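Local coordinates for protein LBCATS-a (PDB 5EY5) that probably acts as the alpha subunit of tryptophan synthase, releasing indole from indole-3-glycerol phosphate, and here holds sn-glycerol-3-phosphate in its barrel, at residues G125-A136 with I151-R162; V232-I240 with V253-R261. All blocks are in the same frame, centred on the assembly; numbering follows the deposited sequence.

Contact 1: residues G125-A136 with I151-R162; sequences GLIVPDLPPEEA and IFLVAPTSTDER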
loop_
_atom_site.group_PDB
_atom_site.type_symbol
_atom_site.label_atom_id
_atom_site.label_comp_id
_atom_site.label_asym_id
_atom_site.label_seq_id
_atom_site.Cartn_x
_atom_site.Cartn_y
_atom_site.Cartn_z
ATOM N N GLY A 125 -8.459 -49.583 -21.904
ATOM C CA GLY A 125 -9.413 -48.759 -21.196
ATOM C C GLY A 125 -8.804 -47.446 -20.762
ATOM O O GLY A 125 -7.583 -47.255 -20.772
ATOM N N LEU A 126 -9.691 -46.528 -20.395
ATOM C CA LEU A 126 -9.335 -45.158 -20.074
ATOM C C LEU A 126 -10.026 -44.762 -18.787
ATOM O O LEU A 126 -11.223 -45.012 -18.619
ATOM C CB LEU A 126 -9.747 -44.192 -21.185
ATOM C CG LEU A 126 -9.107 -44.441 -22.547
ATOM C CD1 LEU A 126 -9.470 -43.318 -23.509
ATOM C CD2 LEU A 126 -7.588 -44.570 -22.407
ATOM N N ILE A 127 -9.252 -44.166 -17.886
ATOM C CA ILE A 127 -9.747 -43.489 -16.695
ATOM C C ILE A 127 -9.337 -42.032 -16.829
ATOM O O ILE A 127 -8.147 -41.738 -16.967
ATOM C CB ILE A 127 -9.162 -44.106 -15.416
ATOM C CG1 ILE A 127 -9.597 -45.566 -15.293
ATOM C CG2 ILE A 127 -9.561 -43.284 -14.174
ATOM C CD1 ILE A 127 -8.890 -46.290 -14.150
ATOM N N VAL A 128 -10.304 -41.130 -16.851
ATOM C CA VAL A 128 -10.038 -39.710 -17.047
ATOM C C VAL A 128 -10.573 -38.954 -15.837
ATOM O O VAL A 128 -11.753 -38.617 -15.775
ATOM C CB VAL A 128 -10.672 -39.192 -18.348
ATOM C CG1 VAL A 128 -10.296 -37.728 -18.558
ATOM C CG2 VAL A 128 -10.230 -40.049 -19.515
ATOM N N PRO A 129 -9.729 -38.662 -14.850
ATOM C CA PRO A 129 -10.276 -38.226 -13.556
ATOM C C PRO A 129 -11.032 -36.900 -13.604
ATOM O O PRO A 129 -11.951 -36.721 -12.807
ATOM C CB PRO A 129 -9.033 -38.160 -12.659
ATOM C CG PRO A 129 -8.077 -39.174 -13.273
ATOM C CD PRO A 129 -8.306 -39.027 -14.757
ATOM N N ASP A 130 -10.703 -35.958 -14.493
ATOM C CA ASP A 130 -11.414 -34.679 -14.495
ATOM C C ASP A 130 -12.467 -34.572 -15.598
ATOM O O ASP A 130 -12.797 -33.457 -16.024
ATOM C CB ASP A 130 -10.427 -33.511 -14.593
ATOM C CG ASP A 130 -9.417 -33.683 -15.727
ATOM O OD1 ASP A 130 -9.419 -34.750 -16.393
ATOM O OD2 ASP A 130 -8.603 -32.756 -15.926
ATOM N N LEU A 131 -13.039 -35.692 -16.049
ATOM C CA LEU A 131 -13.998 -35.684 -17.158
ATOM C C LEU A 131 -15.320 -36.336 -16.761
ATOM O O LEU A 131 -15.472 -37.563 -16.862
ATOM C CB LEU A 131 -13.409 -36.396 -18.378
ATOM C CG LEU A 131 -14.211 -36.258 -19.679
ATOM C CD1 LEU A 131 -14.225 -34.814 -20.158
ATOM C CD2 LEU A 131 -13.700 -37.191 -20.764
ATOM N N PRO A 132 -16.308 -35.568 -16.313
ATOM C CA PRO A 132 -17.613 -36.160 -16.013
ATOM C C PRO A 132 -18.349 -36.534 -17.288
ATOM O O PRO A 132 -18.045 -36.012 -18.373
ATOM C CB PRO A 132 -18.346 -35.048 -15.242
ATOM C CG PRO A 132 -17.656 -33.799 -15.606
ATOM C CD PRO A 132 -16.221 -34.162 -15.880
ATOM N N PRO A 133 -19.301 -37.467 -17.203
ATOM C CA PRO A 133 -20.157 -37.764 -18.367
ATOM C C PRO A 133 -20.643 -36.548 -19.147
ATOM O O PRO A 133 -20.607 -36.574 -20.381
ATOM C CB PRO A 133 -21.319 -38.532 -17.722
ATOM C CG PRO A 133 -20.618 -39.362 -16.659
ATOM C CD PRO A 133 -19.527 -38.426 -16.102
ATOM N N GLU A 134 -21.090 -35.482 -18.479
ATOM C CA GLU A 134 -21.643 -34.352 -19.219
ATOM C C GLU A 134 -20.619 -33.709 -20.153
ATOM O O GLU A 134 -21.009 -33.043 -21.119
ATOM C CB GLU A 134 -22.219 -33.308 -18.256
ATOM C CG GLU A 134 -23.091 -33.890 -17.146
ATOM C CD GLU A 134 -22.277 -34.326 -15.936
ATOM O OE1 GLU A 134 -22.286 -33.600 -14.919
ATOM O OE2 GLU A 134 -21.616 -35.382 -16.007
ATOM N N GLU A 135 -19.329 -33.907 -19.902
ATOM C CA GLU A 135 -18.270 -33.378 -20.754
ATOM C C GLU A 135 -17.600 -34.453 -21.602
ATOM O O GLU A 135 -16.696 -34.134 -22.384
ATOM C CB GLU A 135 -17.199 -32.685 -19.902
ATOM C CG GLU A 135 -17.730 -31.784 -18.803
ATOM C CD GLU A 135 -18.317 -30.499 -19.348
ATOM O OE1 GLU A 135 -18.385 -30.364 -20.587
ATOM O OE2 GLU A 135 -18.702 -29.626 -18.541
ATOM N N ALA A 136 -18.007 -35.715 -21.462
ATOM C CA ALA A 136 -17.299 -36.833 -22.072
ATOM C C ALA A 136 -17.908 -37.291 -23.396
ATOM O O ALA A 136 -17.501 -38.329 -23.921
ATOM C CB ALA A 136 -17.244 -38.008 -21.095
ATOM N N ILE A 151 -13.819 -45.872 -18.254
ATOM C CA ILE A 151 -14.166 -46.176 -16.872
ATOM C C ILE A 151 -14.437 -44.878 -16.121
ATOM O O ILE A 151 -13.552 -44.019 -16.014
ATOM C CB ILE A 151 -13.043 -46.965 -16.194
ATOM C CG1 ILE A 151 -12.821 -48.292 -16.936
ATOM C CG2 ILE A 151 -13.358 -47.154 -14.709
ATOM C CD1 ILE A 151 -11.391 -48.531 -17.341
ATOM N N PHE A 152 -15.652 -44.733 -15.587
ATOM C CA PHE A 152 -16.025 -43.534 -14.838
ATOM C C PHE A 152 -16.020 -43.809 -13.336
ATOM O O PHE A 152 -16.320 -44.922 -12.889
ATOM C CB PHE A 152 -17.406 -43.024 -15.269
ATOM C CG PHE A 152 -17.424 -42.359 -16.627
ATOM C CD1 PHE A 152 -17.877 -43.038 -17.742
ATOM C CD2 PHE A 152 -16.993 -41.046 -16.779
ATOM C CE1 PHE A 152 -17.903 -42.423 -18.986
ATOM C CE2 PHE A 152 -17.017 -40.420 -18.021
ATOM C CZ PHE A 152 -17.467 -41.103 -19.125
ATOM N N LEU A 153 -15.673 -42.773 -12.560
ATOM C CA LEU A 153 -15.627 -42.847 -11.099
ATOM C C LEU A 153 -16.971 -42.488 -10.476
ATOM O O LEU A 153 -17.692 -41.609 -10.965
ATOM C CB LEU A 153 -14.567 -41.905 -10.525
ATOM C CG LEU A 153 -13.104 -42.322 -10.614
ATOM C CD1 LEU A 153 -12.814 -42.848 -12.000
ATOM C CD2 LEU A 153 -12.182 -41.127 -10.280
ATOM N N VAL A 154 -17.290 -43.168 -9.382
ATOM C CA VAL A 154 -18.464 -42.875 -8.572
ATOM C C VAL A 154 -17.979 -42.631 -7.156
ATOM O O VAL A 154 -17.218 -43.439 -6.605
ATOM C CB VAL A 154 -19.495 -44.014 -8.617
ATOM C CG1 VAL A 154 -20.698 -43.669 -7.726
ATOM C CG2 VAL A 154 -19.943 -44.247 -10.045
ATOM N N ALA A 155 -18.383 -41.541 -6.596
ATOM C CA ALA A 155 -17.909 -41.133 -5.288
ATOM C C ALA A 155 -18.986 -41.334 -4.237
ATOM O O ALA A 155 -20.181 -41.381 -4.547
ATOM C CB ALA A 155 -17.477 -39.664 -5.315
ATOM N N PRO A 156 -18.592 -41.455 -2.971
ATOM C CA PRO A 156 -19.593 -41.675 -1.917
ATOM C C PRO A 156 -20.657 -40.591 -1.859
ATOM O O PRO A 156 -21.743 -40.848 -1.336
ATOM C CB PRO A 156 -18.751 -41.708 -0.633
ATOM C CG PRO A 156 -17.350 -42.065 -1.104
ATOM C CD PRO A 156 -17.218 -41.390 -2.441
ATOM N N THR A 157 -20.385 -39.397 -2.377
ATOM C CA THR A 157 -21.354 -38.311 -2.378
ATOM C C THR A 157 -22.119 -38.209 -3.688
ATOM O O THR A 157 -22.933 -37.291 -3.845
ATOM C CB THR A 157 -20.660 -36.976 -2.083
ATOM O OG1 THR A 157 -19.513 -36.832 -2.937
ATOM C CG2 THR A 157 -20.214 -36.932 -0.631
ATOM N N SER A 158 -21.872 -39.114 -4.632
ATOM C CA SER A 158 -22.663 -39.149 -5.853
ATOM C C SER A 158 -24.078 -39.606 -5.537
ATOM O O SER A 158 -24.282 -40.589 -4.817
ATOM C CB SER A 158 -22.026 -40.080 -6.882
ATOM O OG SER A 158 -20.643 -39.803 -7.031
ATOM N N THR A 159 -25.057 -38.883 -6.066
ATOM C CA THR A 159 -26.454 -39.213 -5.831
ATOM C C THR A 159 -26.893 -40.369 -6.729
ATOM O O THR A 159 -26.303 -40.636 -7.781
ATOM C CB THR A 159 -27.337 -37.990 -6.084
ATOM O OG1 THR A 159 -26.985 -37.407 -7.347
ATOM C CG2 THR A 159 -27.141 -36.956 -4.988
ATOM N N ASP A 160 -27.945 -41.066 -6.295
ATOM C CA ASP A 160 -28.502 -42.137 -7.115
ATOM C C ASP A 160 -28.725 -41.664 -8.546
ATOM O O ASP A 160 -28.471 -42.409 -9.499
ATOM C CB ASP A 160 -29.814 -42.652 -6.507
ATOM N N GLU A 161 -29.185 -40.419 -8.716
ATOM C CA GLU A 161 -29.375 -39.874 -10.057
ATOM C C GLU A 161 -28.050 -39.787 -10.812
ATOM O O GLU A 161 -27.959 -40.157 -11.989
ATOM C CB GLU A 161 -30.031 -38.497 -9.970
ATOM C CG GLU A 161 -30.489 -37.963 -11.310
ATOM C CD GLU A 161 -31.638 -38.772 -11.887
ATOM O OE1 GLU A 161 -32.120 -39.700 -11.199
ATOM O OE2 GLU A 161 -32.065 -38.481 -13.023
ATOM N N ARG A 162 -27.008 -39.287 -10.152
ATOM C CA ARG A 162 -25.721 -39.188 -10.820
ATOM C C ARG A 162 -25.147 -40.571 -11.136
ATOM O O ARG A 162 -24.496 -40.751 -12.171
ATOM C CB ARG A 162 -24.777 -38.361 -9.956
ATOM C CG ARG A 162 -23.513 -38.027 -10.636
ATOM C CD ARG A 162 -22.984 -36.647 -10.269
ATOM N NE ARG A 162 -21.976 -36.356 -11.271
ATOM C CZ ARG A 162 -22.186 -35.587 -12.325
ATOM N NH1 ARG A 162 -23.356 -34.973 -12.464
ATOM N NH2 ARG A 162 -21.217 -35.415 -13.213
HETATM O O HOH W 1 -12.946 -41.644 -17.325
#
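Ile151 and Leu126 join the two segments through the backbone: Ile151 N donates to Leu126 O at 2.8 Å, almost straight at 166°. One step further along, the chains have parted enough for a water to stand in for the direct bond, accepting from Val128 N (2.7 Å) and donating to Ile151 O. Apolar contacts line the same stretch. Ile127 sends CG1 against Ile151 CB, while its CG2 branch meets Leu153 CD1 at 3.9 Å, the two side chains crossing at about a right angle. This is one beta-alpha-beta unit of a TIM barrel: strands 125-127 and 149-154 are parallel neighbours linked through helix 137-146, and the side chain of Ile127 comes within about 5 Å of the bound sn-glycerol-3-phosphate. Aromatic packing holds the loop that follows strand 125-127. Although the CB of Phe152 points away from that loop, a chi1 of -73°, with CG anti to the carbonyl carbon, swings the ring back to it. Pro133 CG covers one ring face, a CH-pi contact 4.1 Å from the centroid, whereas Leu131 O (3.4 Å from Phe152 CE2) and Ala136 CB sit at the edge. The charged contact lies farther out, where Arg162 brings both terminal nitrogens to one oxygen of Glu134. NH2 reaches OE1 on its syn side at 2.7 Å, and NH1 reaches the same OE1 from above the carboxylate plane at 3.0 Å; the two flat groups are turned 61° from each other. Arg162 NE meanwhile forms a salt bridge to an acidic side chain on the chain of another protein. A leucine in place of Arg162 would probably leave Glu134 without its mate and free to turn, and strip that acidic neighbour of its partner.

Contact 2: residues V232-I240 with V253-R261; sequences VGSAIVKRI and VREFVRELR. With G3P (sn-glycerol-3-phosphate), chain E.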
loop_
_atom_site.group_PDB
_atom_site.type_symbol
_atom_site.label_atom_id
_atom_site.label_comp_id
_atom_site.label_asym_id
_atom_site.label_seq_id
_atom_site.Cartn_x
_atom_site.Cartn_y
_atom_site.Cartn_z
ATOM N N VAL A 232 -5.051 -50.483 -6.150
ATOM C CA VAL A 232 -4.007 -50.003 -5.255
ATOM C C VAL A 232 -2.986 -49.220 -6.066
ATOM O O VAL A 232 -2.354 -49.779 -6.968
ATOM C CB VAL A 232 -3.287 -51.151 -4.540
ATOM C CG1 VAL A 232 -2.173 -50.573 -3.673
ATOM C CG2 VAL A 232 -4.265 -52.010 -3.747
ATOM N N GLY A 233 -2.759 -47.964 -5.691
ATOM C CA GLY A 233 -1.795 -47.154 -6.396
ATOM C C GLY A 233 -0.760 -46.564 -5.467
ATOM O O GLY A 233 0.410 -46.983 -5.483
ATOM N N SER A 234 -1.185 -45.601 -4.641
ATOM C CA SER A 234 -0.222 -44.877 -3.816
ATOM C C SER A 234 0.705 -45.824 -3.062
ATOM O O SER A 234 1.919 -45.599 -3.003
ATOM C CB SER A 234 -0.955 -43.953 -2.848
ATOM O OG SER A 234 -1.342 -42.768 -3.526
ATOM N N ALA A 235 0.158 -46.902 -2.499
ATOM C CA ALA A 235 1.003 -47.774 -1.692
ATOM C C ALA A 235 2.099 -48.427 -2.529
ATOM O O ALA A 235 3.192 -48.686 -2.015
ATOM C CB ALA A 235 0.158 -48.832 -0.994
ATOM N N ILE A 236 1.827 -48.714 -3.805
ATOM C CA ILE A 236 2.845 -49.319 -4.660
ATOM C C ILE A 236 3.846 -48.270 -5.107
ATOM O O ILE A 236 5.058 -48.523 -5.169
ATOM C CB ILE A 236 2.188 -49.992 -5.874
ATOM C CG1 ILE A 236 1.293 -51.141 -5.440
ATOM C CG2 ILE A 236 3.283 -50.445 -6.875
ATOM C CD1 ILE A 236 0.461 -51.732 -6.575
ATOM N N VAL A 237 3.343 -47.077 -5.436
ATOM C CA VAL A 237 4.209 -45.980 -5.823
ATOM C C VAL A 237 5.160 -45.604 -4.699
ATOM O O VAL A 237 6.296 -45.181 -4.956
ATOM C CB VAL A 237 3.351 -44.776 -6.258
ATOM C CG1 VAL A 237 4.231 -43.557 -6.397
ATOM C CG2 VAL A 237 2.649 -45.088 -7.563
ATOM N N LYS A 238 4.719 -45.724 -3.442
ATOM C CA LYS A 238 5.632 -45.478 -2.323
ATOM C C LYS A 238 6.848 -46.390 -2.411
ATOM O O LYS A 238 7.995 -45.960 -2.213
ATOM C CB LYS A 238 4.922 -45.704 -0.989
ATOM C CG LYS A 238 3.600 -44.995 -0.818
ATOM C CD LYS A 238 3.366 -44.639 0.650
ATOM C CE LYS A 238 1.889 -44.633 1.006
ATOM N NZ LYS A 238 1.341 -46.018 1.119
ATOM N N ARG A 239 6.618 -47.664 -2.709
ATOM C CA ARG A 239 7.746 -48.581 -2.736
ATOM C C ARG A 239 8.686 -48.257 -3.884
ATOM O O ARG A 239 9.902 -48.440 -3.760
ATOM C CB ARG A 239 7.246 -50.018 -2.808
ATOM C CG ARG A 239 7.010 -50.584 -1.431
ATOM C CD ARG A 239 5.597 -51.064 -1.236
ATOM N NE ARG A 239 5.428 -51.541 0.131
ATOM C CZ ARG A 239 4.545 -51.049 0.988
ATOM N NH1 ARG A 239 3.719 -50.077 0.610
ATOM N NH2 ARG A 239 4.473 -51.548 2.215
ATOM N N ILE A 240 8.149 -47.747 -4.991
ATOM C CA ILE A 240 9.007 -47.284 -6.069
ATOM C C ILE A 240 9.808 -46.073 -5.630
ATOM O O ILE A 240 11.018 -45.985 -5.879
ATOM C CB ILE A 240 8.170 -46.992 -7.323
ATOM C CG1 ILE A 240 7.557 -48.302 -7.831
ATOM C CG2 ILE A 240 9.039 -46.313 -8.379
ATOM C CD1 ILE A 240 6.378 -48.119 -8.750
ATOM N N VAL A 253 8.417 -53.965 -4.996
ATOM C CA VAL A 253 7.084 -53.924 -5.588
ATOM C C VAL A 253 6.547 -55.340 -5.769
ATOM O O VAL A 253 5.408 -55.644 -5.398
ATOM C CB VAL A 253 7.107 -53.140 -6.914
ATOM C CG1 VAL A 253 5.868 -53.425 -7.717
ATOM C CG2 VAL A 253 7.225 -51.651 -6.644
ATOM N N ARG A 254 7.368 -56.237 -6.328
ATOM C CA ARG A 254 6.914 -57.614 -6.502
ATOM C C ARG A 254 6.528 -58.244 -5.169
ATOM O O ARG A 254 5.512 -58.940 -5.076
ATOM C CB ARG A 254 7.984 -58.459 -7.195
ATOM C CG ARG A 254 7.457 -59.814 -7.641
ATOM C CD ARG A 254 8.525 -60.728 -8.255
ATOM N NE ARG A 254 9.888 -60.288 -7.989
ATOM C CZ ARG A 254 10.710 -59.809 -8.918
ATOM N NH1 ARG A 254 10.304 -59.720 -10.179
ATOM N NH2 ARG A 254 11.944 -59.436 -8.588
ATOM N N GLU A 255 7.329 -58.018 -4.126
ATOM C CA GLU A 255 7.025 -58.614 -2.832
ATOM C C GLU A 255 5.737 -58.042 -2.265
ATOM O O GLU A 255 4.885 -58.791 -1.772
ATOM C CB GLU A 255 8.189 -58.408 -1.861
ATOM N N PHE A 256 5.565 -56.719 -2.353
ATOM C CA PHE A 256 4.354 -56.097 -1.825
ATOM C C PHE A 256 3.126 -56.583 -2.575
ATOM O O PHE A 256 2.102 -56.920 -1.964
ATOM C CB PHE A 256 4.462 -54.571 -1.902
ATOM C CG PHE A 256 3.262 -53.848 -1.335
ATOM C CD1 PHE A 256 2.525 -52.979 -2.121
ATOM C CD2 PHE A 256 2.876 -54.042 -0.018
ATOM C CE1 PHE A 256 1.418 -52.322 -1.611
ATOM C CE2 PHE A 256 1.770 -53.379 0.502
ATOM C CZ PHE A 256 1.041 -52.519 -0.300
ATOM N N VAL A 257 3.211 -56.635 -3.907
ATOM C CA VAL A 257 2.048 -57.002 -4.697
ATOM C C VAL A 257 1.732 -58.482 -4.561
ATOM O O VAL A 257 0.586 -58.892 -4.758
ATOM C CB VAL A 257 2.267 -56.576 -6.155
ATOM C CG1 VAL A 257 1.201 -57.175 -7.072
ATOM C CG2 VAL A 257 2.249 -55.049 -6.240
ATOM N N ARG A 258 2.710 -59.306 -4.207
ATOM C CA ARG A 258 2.388 -60.696 -3.921
ATOM C C ARG A 258 1.585 -60.810 -2.627
ATOM O O ARG A 258 0.660 -61.629 -2.531
ATOM C CB ARG A 258 3.671 -61.527 -3.862
ATOM N N GLU A 259 1.916 -59.990 -1.623
ATOM C CA GLU A 259 1.087 -59.918 -0.423
ATOM C C GLU A 259 -0.325 -59.482 -0.777
ATOM O O GLU A 259 -1.308 -60.053 -0.292
ATOM C CB GLU A 259 1.684 -58.941 0.587
ATOM C CG GLU A 259 3.096 -59.227 1.033
ATOM C CD GLU A 259 3.646 -58.099 1.894
ATOM O OE1 GLU A 259 4.838 -57.749 1.737
ATOM O OE2 GLU A 259 2.876 -57.551 2.716
ATOM N N LEU A 260 -0.440 -58.454 -1.619
ATOM C CA LEU A 260 -1.758 -57.983 -2.023
ATOM C C LEU A 260 -2.515 -59.073 -2.757
ATOM O O LEU A 260 -3.734 -59.210 -2.597
ATOM C CB LEU A 260 -1.630 -56.741 -2.909
ATOM C CG LEU A 260 -0.905 -55.499 -2.391
ATOM C CD1 LEU A 260 -0.789 -54.446 -3.498
ATOM C CD2 LEU A 260 -1.594 -54.938 -1.154
ATOM N N ARG A 261 -1.813 -59.856 -3.577
ATOM C CA ARG A 261 -2.479 -60.902 -4.352
ATOM C C ARG A 261 -3.018 -62.002 -3.443
ATOM O O ARG A 261 -4.142 -62.489 -3.634
ATOM C CB ARG A 261 -1.500 -61.472 -5.390
ATOM C CG ARG A 261 -2.000 -62.675 -6.203
ATOM C CD ARG A 261 -3.013 -62.278 -7.284
ATOM N NE ARG A 261 -4.350 -62.030 -6.742
ATOM C CZ ARG A 261 -5.397 -61.648 -7.469
ATOM N NH1 ARG A 261 -5.270 -61.457 -8.778
ATOM N NH2 ARG A 261 -6.570 -61.434 -6.886
HETATM O O1 G3P E . -6.347 -45.793 -9.518
HETATM C C1 G3P E . -5.884 -44.633 -8.895
HETATM C C2 G3P E . -4.976 -44.976 -7.719
HETATM O O2 G3P E . -4.257 -43.817 -7.407
HETATM C C3 G3P E . -5.777 -45.497 -6.507
HETATM O O1P G3P E . -5.774 -44.590 -5.430
HETATM O O4P G3P E . -3.332 -44.134 -4.813
HETATM O O2P G3P E . -5.037 -44.015 -2.973
HETATM O O3P G3P E . -4.445 -46.190 -3.909
HETATM P P G3P E . -4.620 -44.730 -4.253
#
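Phe256 is covered on both faces: the guanidinium of Arg239 lies over one, and Leu260 CG sits over the rim of the other, while Ile236 CG1 abuts the ring edge. The stack is nearly flat, with planes 7° apart and Arg239 CZ 3.7 Å from the ring centroid, a cation-pi contact. At the guanidinium's own edge, NH1 donates to Ala235 O (3.0 Å), one turn back in the same helix, which helps to hold the group flat above the ring. Phe256 reaches this place because its CG is anti to the backbone N (chi1 -178°), and its CE1 also meets Ala235 CB.

Helices 234-241 and 249-263 run antiparallel, their segments at 157°. Ile236 enters as a knob among Val253, Phe256, Val257 and Leu260, with CD1 3.8 Å from Val257 CG2. Ile240 CG1 packs on Val253 CG2 at 3.6 Å, and Val232 meets Leu260 tip to tip.

The first of these helices starts at the ligand. Gly233 N donates to O3P of sn-glycerol-3-phosphate at 3.0 Å, and Ser234 grips O4P twice, from N at 2.6 Å and from OG at 2.7 Å. A phosphate received at a helix N-terminus, the arrangement familiar from TIM-barrel phosphate sites, implies that the helix end probably helps to stabilise its negative charge.

Contact 1 comes first along the chain, on neighbouring strands 125-127 and 149-154 and the start of helix 160-169; contact 2 follows after it has closed, on the end of the last strand, 229-232, and the helices 234-241 and 249-263. They lie on opposite sides of the chain's centre, their centres about 26 Å apart and their nearest atoms about 10 Å, so they do not touch. Both are built on one closed eight-stranded TIM barrel, contact 1 between adjacent strands and contact 2 mainly between helices outside the last strand. Contact 1 also borders the chain of another protein, whereas no other chain of the assembly touches contact 2, which supplies part of the phosphate site.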